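Local coordinates for protein trans-4-hydroxy-L-proline dehydratase (PDB 6VXC) that catalyses the anaerobic, glycyl-radical-dependent dehydration of trans-4-hydroxy-L-proline to (S)-1-pyrroline-5-carboxylate, at residues K57-G60 with V66-A69; P623-G626 with A632-I635. All blocks are in the same frame, centred on the assembly; numbering follows the deposited sequence.

Contact 1: residues K57-G60 with V66-A69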
ATOM      1  N   LYS A  57     -12.489  28.605 -13.602  1.00 22.45           N
ATOM      2  CA  LYS A  57     -11.911  29.253 -14.768  1.00 24.77           C
ATOM      3  C   LYS A  57     -12.066  28.399 -16.029  1.00 23.91           C
ATOM      4  O   LYS A  57     -12.415  28.921 -17.092  1.00 24.46           O
ATOM      5  CB  LYS A  57     -10.440  29.556 -14.482  1.00 26.94           C
ATOM      6  CG  LYS A  57      -9.763  30.538 -15.409  1.00 35.81           C
ATOM      7  CD  LYS A  57      -8.527  31.133 -14.712  1.00 39.06           C
ATOM      8  CE  LYS A  57      -7.523  31.696 -15.702  1.00 42.94           C
ATOM      9  NZ  LYS A  57      -6.165  31.796 -15.097  1.00 42.48           N
ATOM     10  N   TYR A  58     -11.827  27.090 -15.938  1.00 23.38           N
ATOM     11  CA  TYR A  58     -11.630  26.276 -17.131  1.00 19.84           C
ATOM     12  C   TYR A  58     -12.685  25.206 -17.389  1.00 22.57           C
ATOM     13  O   TYR A  58     -12.787  24.740 -18.529  1.00 21.67           O
ATOM     14  CB  TYR A  58     -10.253  25.597 -17.089  1.00 24.13           C
ATOM     15  CG  TYR A  58      -9.096  26.558 -17.226  1.00 27.28           C
ATOM     16  CD1 TYR A  58      -8.915  27.300 -18.393  1.00 28.44           C
ATOM     17  CD2 TYR A  58      -8.191  26.729 -16.190  1.00 22.83           C
ATOM     18  CE1 TYR A  58      -7.859  28.179 -18.521  1.00 27.95           C
ATOM     19  CE2 TYR A  58      -7.137  27.595 -16.307  1.00 30.13           C
ATOM     20  CZ  TYR A  58      -6.976  28.324 -17.474  1.00 29.44           C
ATOM     21  OH  TYR A  58      -5.926  29.193 -17.585  1.00 36.41           O
ATOM     22  N   GLU A  59     -13.435  24.767 -16.381  1.00 22.55           N
ATOM     23  CA  GLU A  59     -14.369  23.669 -16.605  1.00 19.97           C
ATOM     24  C   GLU A  59     -15.369  24.036 -17.690  1.00 23.47           C
ATOM     25  O   GLU A  59     -15.966  25.117 -17.663  1.00 22.39           O
ATOM     26  CB  GLU A  59     -15.110  23.310 -15.325  1.00 22.07           C
ATOM     27  CG  GLU A  59     -16.005  22.101 -15.466  1.00 24.35           C
ATOM     28  CD  GLU A  59     -16.874  21.874 -14.242  1.00 30.61           C
ATOM     29  OE1 GLU A  59     -17.565  22.823 -13.814  1.00 33.98           O
ATOM     30  OE2 GLU A  59     -16.855  20.750 -13.698  1.00 28.17           O
ATOM     31  N   GLY A  60     -15.552  23.128 -18.641  1.00 20.57           N
ATOM     32  CA  GLY A  60     -16.456  23.356 -19.745  1.00 25.39           C
ATOM     33  C   GLY A  60     -15.823  23.971 -20.970  1.00 19.60           C
ATOM     34  O   GLY A  60     -16.477  24.036 -22.016  1.00 23.65           O
ATOM     35  N   VAL A  66      -6.996  17.988 -20.100  1.00 15.99           N
ATOM     36  CA  VAL A  66      -6.412  19.324 -20.073  1.00 13.62           C
ATOM     37  C   VAL A  66      -6.870  20.087 -18.835  1.00 13.82           C
ATOM     38  O   VAL A  66      -6.094  20.832 -18.229  1.00 17.29           O
ATOM     39  CB  VAL A  66      -6.743  20.076 -21.374  1.00 14.33           C
ATOM     40  CG1 VAL A  66      -6.335  21.536 -21.263  1.00 14.42           C
ATOM     41  CG2 VAL A  66      -6.032  19.423 -22.561  1.00 16.54           C
ATOM     42  N   LEU A  67      -8.134  19.922 -18.441  1.00 13.86           N
ATOM     43  CA  LEU A  67      -8.620  20.564 -17.221  1.00 14.57           C
ATOM     44  C   LEU A  67      -7.800  20.148 -16.001  1.00 15.58           C
ATOM     45  O   LEU A  67      -7.433  20.987 -15.174  1.00 17.33           O
ATOM     46  CB  LEU A  67     -10.101  20.247 -17.008  1.00 14.47           C
ATOM     47  CG  LEU A  67     -10.744  20.692 -15.693  1.00 14.13           C
ATOM     48  CD1 LEU A  67     -10.623  22.171 -15.507  1.00 20.15           C
ATOM     49  CD2 LEU A  67     -12.197  20.312 -15.719  1.00 13.45           C
ATOM     50  N   ARG A  68      -7.528  18.853 -15.857  1.00 14.18           N
ATOM     51  CA  ARG A  68      -6.707  18.401 -14.737  1.00 14.64           C
ATOM     52  C   ARG A  68      -5.305  19.005 -14.803  1.00 14.04           C
ATOM     53  O   ARG A  68      -4.774  19.483 -13.797  1.00 16.80           O
ATOM     54  CB  ARG A  68      -6.621  16.875 -14.736  1.00 13.72           C
ATOM     55  CG  ARG A  68      -7.957  16.157 -14.595  1.00 14.19           C
ATOM     56  CD  ARG A  68      -8.615  16.450 -13.259  1.00 14.04           C
ATOM     57  NE  ARG A  68      -7.729  16.131 -12.146  1.00 17.99           N
ATOM     58  CZ  ARG A  68      -7.941  16.501 -10.890  1.00 16.54           C
ATOM     59  NH1 ARG A  68      -7.069  16.174  -9.958  1.00 17.57           N
ATOM     60  NH2 ARG A  68      -9.021  17.213 -10.571  1.00 15.81           N
ATOM     61  N   ALA A  69      -4.692  19.001 -15.987  1.00 15.21           N
ATOM     62  CA  ALA A  69      -3.340  19.541 -16.123  1.00 13.97           C
ATOM     63  C   ALA A  69      -3.304  21.042 -15.832  1.00 15.84           C
ATOM     64  O   ALA A  69      -2.419  21.528 -15.116  1.00 14.05           O
ATOM     65  CB  ALA A  69      -2.805  19.248 -17.523  1.00 12.57           C
TER
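Leu67 meets Tyr58 and Glu59 with the two branches of its forked end. CD1 of Leu67 lies 3.8 Å from CB of Tyr58 and 3.9 Å from the backbone N of Glu59, while CD2 of the same leucine faces the next part of the chain, 4.1 Å from CA of Glu59. With its CG anti to the backbone N (chi1 173°), Leu67 reaches out from helix 64-78 towards the end of helix 46-58, where Glu59 is the first residue to leave helical backbone angles. Tyr58 offers its CB and not its ring: its CB is directed at the other helix, but the ring turns away, and CG of Lys57 sits over the centre of one ring face, 4.0 Å above the plane. The extended Glu59 likewise gives only its root, for its carboxylate runs on to a salt bridge with Arg146. The short loop after Glu59 lets helix 64-78 fold back against the end of helix 46-58; their closest CA atoms here are those of Tyr58 and Leu67, 6.5 Å apart. Tyr55 and Val62 also touch Leu67. Since both methyl groups meet carbon or a backbone N at van der Waals distances, the contact is essentially apolar, without a polar bond's directional restraint.

Contact 2: residues P623-G626 with A632-I635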
ATOM      1  N   PRO A 623      -7.526 -30.768  12.936  1.00 16.57           N
ATOM      2  CA  PRO A 623      -6.343 -30.316  12.197  1.00 13.19           C
ATOM      3  C   PRO A 623      -6.420 -28.827  11.874  1.00 13.18           C
ATOM      4  O   PRO A 623      -7.502 -28.259  11.723  1.00 14.86           O
ATOM      5  CB  PRO A 623      -6.377 -31.173  10.924  1.00 11.12           C
ATOM      6  CG  PRO A 623      -7.163 -32.350  11.280  1.00 12.26           C
ATOM      7  CD  PRO A 623      -8.213 -31.874  12.245  1.00 12.76           C
ATOM      8  N   LYS A 624      -5.247 -28.192  11.782  1.00 12.52           N
ATOM      9  CA  LYS A 624      -5.135 -26.748  11.601  1.00 10.23           C
ATOM     10  C   LYS A 624      -4.088 -26.389  10.549  1.00 11.30           C
ATOM     11  O   LYS A 624      -3.004 -26.977  10.495  1.00 13.06           O
ATOM     12  CB  LYS A 624      -4.764 -26.052  12.918  1.00 12.86           C
ATOM     13  CG  LYS A 624      -5.791 -26.171  14.067  1.00 12.83           C
ATOM     14  CD  LYS A 624      -7.048 -25.376  13.821  1.00 12.20           C
ATOM     15  CE  LYS A 624      -8.053 -25.538  14.977  1.00 10.84           C
ATOM     16  NZ  LYS A 624      -9.336 -24.864  14.652  1.00 12.56           N
ATOM     17  N   TYR A 625      -4.395 -25.368   9.762  1.00 10.90           N
ATOM     18  CA  TYR A 625      -3.439 -24.806   8.824  1.00  8.31           C
ATOM     19  C   TYR A 625      -2.227 -24.229   9.556  1.00 10.77           C
ATOM     20  O   TYR A 625      -2.353 -23.630  10.623  1.00 11.23           O
ATOM     21  CB  TYR A 625      -4.149 -23.728   8.014  1.00 11.20           C
ATOM     22  CG  TYR A 625      -3.281 -22.812   7.209  1.00  9.62           C
ATOM     23  CD1 TYR A 625      -2.595 -23.280   6.094  1.00  9.58           C
ATOM     24  CD2 TYR A 625      -3.178 -21.473   7.542  1.00  9.76           C
ATOM     25  CE1 TYR A 625      -1.827 -22.445   5.337  1.00 10.49           C
ATOM     26  CE2 TYR A 625      -2.418 -20.599   6.765  1.00  9.46           C
ATOM     27  CZ  TYR A 625      -1.733 -21.102   5.673  1.00 11.84           C
ATOM     28  OH  TYR A 625      -0.944 -20.277   4.906  1.00 12.62           O
ATOM     29  N   GLY A 626      -1.048 -24.396   8.964  1.00 10.98           N
ATOM     30  CA  GLY A 626       0.179 -23.893   9.559  1.00 12.07           C
ATOM     31  C   GLY A 626       0.957 -24.903  10.383  1.00 11.36           C
ATOM     32  O   GLY A 626       1.880 -24.522  11.109  1.00 11.90           O
ATOM     33  N   ALA A 632      -5.316 -30.258   6.669  1.00 13.40           N
ATOM     34  CA  ALA A 632      -5.736 -28.864   6.615  1.00 12.92           C
ATOM     35  C   ALA A 632      -5.156 -28.150   5.392  1.00 13.22           C
ATOM     36  O   ALA A 632      -5.847 -27.364   4.737  1.00 14.22           O
ATOM     37  CB  ALA A 632      -5.308 -28.142   7.894  1.00 10.66           C
ATOM     38  N   ASP A 633      -3.897 -28.433   5.054  1.00 14.54           N
ATOM     39  CA  ASP A 633      -3.233 -27.655   4.017  1.00 12.55           C
ATOM     40  C   ASP A 633      -3.792 -27.937   2.628  1.00 12.83           C
ATOM     41  O   ASP A 633      -3.774 -27.050   1.769  1.00 11.76           O
ATOM     42  CB  ASP A 633      -1.729 -27.920   4.033  1.00 11.41           C
ATOM     43  CG  ASP A 633      -1.054 -27.395   5.296  1.00 12.97           C
ATOM     44  OD1 ASP A 633      -1.720 -26.700   6.092  1.00 11.99           O
ATOM     45  OD2 ASP A 633       0.155 -27.657   5.459  1.00 14.20           O
ATOM     46  N   GLU A 634      -4.281 -29.154   2.380  1.00 14.01           N
ATOM     47  CA  GLU A 634      -4.917 -29.430   1.098  1.00 13.97           C
ATOM     48  C   GLU A 634      -6.205 -28.639   0.943  1.00 13.62           C
ATOM     49  O   GLU A 634      -6.598 -28.298  -0.178  1.00 14.00           O
ATOM     50  CB  GLU A 634      -5.219 -30.924   0.961  1.00 17.04           C
ATOM     51  CG  GLU A 634      -4.014 -31.770   0.681  1.00 22.82           C
ATOM     52  CD  GLU A 634      -4.340 -33.251   0.631  1.00 37.11           C
ATOM     53  OE1 GLU A 634      -5.522 -33.621   0.841  1.00 39.38           O
ATOM     54  OE2 GLU A 634      -3.404 -34.042   0.390  1.00 38.42           O
ATOM     55  N   ILE A 635      -6.899 -28.393   2.051  1.00 14.42           N
ATOM     56  CA  ILE A 635      -8.091 -27.559   2.009  1.00 11.53           C
ATOM     57  C   ILE A 635      -7.705 -26.115   1.742  1.00 12.55           C
ATOM     58  O   ILE A 635      -8.365 -25.418   0.959  1.00 12.36           O
ATOM     59  CB  ILE A 635      -8.892 -27.728   3.311  1.00 12.76           C
ATOM     60  CG1 ILE A 635      -9.416 -29.168   3.392  1.00 13.27           C
ATOM     61  CG2 ILE A 635     -10.045 -26.737   3.377  1.00 10.28           C
ATOM     62  CD1 ILE A 635     -10.300 -29.423   4.579  1.00 15.76           C
TER
HETATM   63  O   HOH W   1      -1.083 -27.521   8.807  1.00 11.25           O
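The Tyr625 ring receives Asp633 at its edge, near the ring plane: OD1 of Asp633 lies 3.5 Å from ring atom CD1 of Tyr625, and the carboxylate plane is turned 76° from the ring plane. Ser709 and Cys710 of helix 703-711 and Thr579 of helix 575-591 also touch this tyrosine side chain. The setting is a loop joining two consecutive helices, in which the extended chain after helix 612-620 passes alongside the first turns of helix 630-647. Its backbone comes nearest that helix at Tyr625 and Ala632, whose CA atoms are 5.2 Å apart. Here the methyl group of Ala632 points at the peptide link between Lys624 and Tyr625, with CB 3.4 Å from C of Lys624 and 3.5 Å from N of Tyr625. CB of Pro623 adds a looser apolar touch to the same methyl at 4.4 Å. Tyr625 carries its CG anti to the backbone N (chi1 167°), directing the ring past the Asp633 carboxylate and on to where its hydroxyl hydrogen-bonds with the carbonyl O of Ile692. Asp633 divides its carboxylate between two tasks. OD2 forms a salt bridge with Lys712 and a hydrogen bond with Ser709, a pairing that would favour the charged form, whereas OD1 faces the loop. A water bridges OD1 to the loop carbonyl; more acceptors surround it than it has protons, so its two donations may be shared with others. In the bridge itself, the water oxygen stands 2.6 Å from O of Lys624 and 2.9 Å from OD1 of Asp633.

Overall arrangement
Both contacts fold the chain back on itself across five intervening residues, and in each a helix meets the chain that leads into it. They hold different elements: helices 46-58 and 64-78 in contact 1, and the loop before helix 630-647 with that helix in contact 2. Their centres are about 56 Å apart, on opposite sides of the chain's centre; both are peripheral, in the pyruvate formate lyase-like part, away from the glycyl radical position and the proposed catalytic cysteine. Contact 1, partly open at Tyr58 and Glu59, rests on one leucine and hides 116 Å². Contact 2, covered by helices 575-591 and 703-711, hides 171 Å² and adds a water-mediated polar link to its apolar packing.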